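Local coordinates for protein putative glutathione S-transferase (Sinorhizobium meliloti, PDB 4MDC) that probably works as a homodimeric glutathione transferase, joining glutathione to electrophilic substrates, at residues 228-231 with 232-235. Residues are numbered along the deposited sequence; the frame is centred on the assembly and turned at random.
Sequences PSFR and PLLA
Phe230 has an unusual first torsion, chi1 -123°, away from the staggered positions, and this swings its ring out beside the two leucines that follow. Leu233 holds CG anti to the carbonyl carbon, chi1 -56°, and Leu234 does the same. With CG so placed and CD1 anti to CA, Leu233 lays CD1 over one face of the ring. CD1 of Leu233 sits nearly above the centre, 3.9 Å from the Phe230 ring centroid, a CH-pi contact. Leu234 comes to the ring edge instead. Its CD2 lies 3.8 Å from CD2 of Phe230, with CG close to the ring plane. The backbone closes the same turn. Leu234 N donates to Phe230 O at 3.0 Å, and Ala235 N to Arg231 O at 3.0 Å. These i to i+4 bonds belong to the short helix 231-235, in the all-helical C-terminal domain of the glutathione transferase fold. Pro232 fits this turn, where its nitrogen has no hydrogen to give. Its CD lies 3.3 Å from Ser229 O. The Phe230 ring also packs on Leu40 of helix 33-44 and on Ala197 and Ser201 of helix 191-205, so this turn of the C-terminal domain lies at the interface with the N-terminal domain. Without the ring, as with an alanine here in place of Phe230, Leu233 CD1 is likely to lose its aromatic face, and a gap would probably open toward helices 33-44 and 191-205. Ser229 OG is hydrogen-bonded to Glu44, a second tie to the N-terminal domain.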
loop_
_atom_site.group_PDB
_atom_site.type_symbol
_atom_site.label_atom_id
_atom_site.label_comp_id
_atom_site.label_asym_id
_atom_site.label_seq_id
_atom_site.Cartn_x
_atom_site.Cartn_y
_atom_site.Cartn_z
ATOM N N PRO B 228 -7.558 -5.986 25.986
ATOM C CA PRO B 228 -9.020 -6.036 25.802
ATOM C C PRO B 228 -9.480 -5.912 24.355
ATOM O O PRO B 228 -10.473 -6.486 23.945
ATOM C CB PRO B 228 -9.509 -4.821 26.619
ATOM C CG PRO B 228 -8.504 -4.744 27.746
ATOM C CD PRO B 228 -7.182 -5.063 27.063
ATOM N N SER B 229 -8.771 -5.087 23.579
ATOM C CA SER B 229 -9.118 -4.855 22.160
ATOM C C SER B 229 -9.085 -6.155 21.344
ATOM O O SER B 229 -9.737 -6.248 20.300
ATOM C CB SER B 229 -8.146 -3.801 21.534
ATOM O OG SER B 229 -6.794 -4.258 21.666
ATOM N N PHE B 230 -8.311 -7.156 21.815
ATOM C CA PHE B 230 -8.170 -8.415 21.111
ATOM C C PHE B 230 -9.310 -9.370 21.392
ATOM O O PHE B 230 -9.468 -10.333 20.657
ATOM C CB PHE B 230 -6.841 -9.116 21.475
ATOM C CG PHE B 230 -5.975 -9.406 20.240
ATOM C CD1 PHE B 230 -5.180 -8.414 19.726
ATOM C CD2 PHE B 230 -5.958 -10.644 19.637
ATOM C CE1 PHE B 230 -4.383 -8.634 18.595
ATOM C CE2 PHE B 230 -5.161 -10.907 18.508
ATOM C CZ PHE B 230 -4.380 -9.870 17.973
ATOM N N ARG B 231 -10.095 -9.080 22.415
ATOM C CA ARG B 231 -11.114 -10.063 22.861
ATOM C C ARG B 231 -12.101 -10.434 21.735
ATOM O O ARG B 231 -12.364 -11.616 21.527
ATOM C CB ARG B 231 -11.851 -9.571 24.081
ATOM C CG ARG B 231 -11.043 -9.726 25.352
ATOM C CD ARG B 231 -11.713 -9.119 26.576
ATOM N NE ARG B 231 -10.705 -9.103 27.635
ATOM C CZ ARG B 231 -10.670 -8.242 28.647
ATOM N NH1 ARG B 231 -11.588 -7.289 28.759
ATOM N NH2 ARG B 231 -9.686 -8.323 29.542
ATOM N N PRO B 232 -12.648 -9.455 21.005
ATOM C CA PRO B 232 -13.508 -9.836 19.873
ATOM C C PRO B 232 -12.823 -10.681 18.780
ATOM O O PRO B 232 -13.456 -11.541 18.171
ATOM C CB PRO B 232 -14.020 -8.520 19.322
ATOM C CG PRO B 232 -13.684 -7.475 20.373
ATOM C CD PRO B 232 -12.467 -7.985 21.084
ATOM N N LEU B 233 -11.528 -10.463 18.539
ATOM C CA LEU B 233 -10.805 -11.276 17.590
ATOM C C LEU B 233 -10.675 -12.735 18.060
ATOM O O LEU B 233 -10.771 -13.649 17.251
ATOM C CB LEU B 233 -9.415 -10.707 17.293
ATOM C CG LEU B 233 -9.351 -9.275 16.791
ATOM C CD1 LEU B 233 -7.919 -8.896 16.385
ATOM C CD2 LEU B 233 -10.304 -9.071 15.623
ATOM N N LEU B 234 -10.397 -12.925 19.353
ATOM C CA LEU B 234 -10.197 -14.284 19.868
ATOM C C LEU B 234 -11.534 -15.036 19.986
ATOM O O LEU B 234 -11.515 -16.260 19.949
ATOM C CB LEU B 234 -9.505 -14.257 21.207
ATOM C CG LEU B 234 -8.090 -13.615 21.213
ATOM C CD1 LEU B 234 -7.528 -13.772 22.602
ATOM C CD2 LEU B 234 -7.160 -14.217 20.197
ATOM N N ALA B 235 -12.634 -14.289 20.088
ATOM C CA ALA B 235 -13.987 -14.896 20.219
ATOM C C ALA B 235 -14.563 -15.247 18.856
ATOM O O ALA B 235 -15.373 -16.128 18.730
ATOM C CB ALA B 235 -14.931 -13.957 20.958
#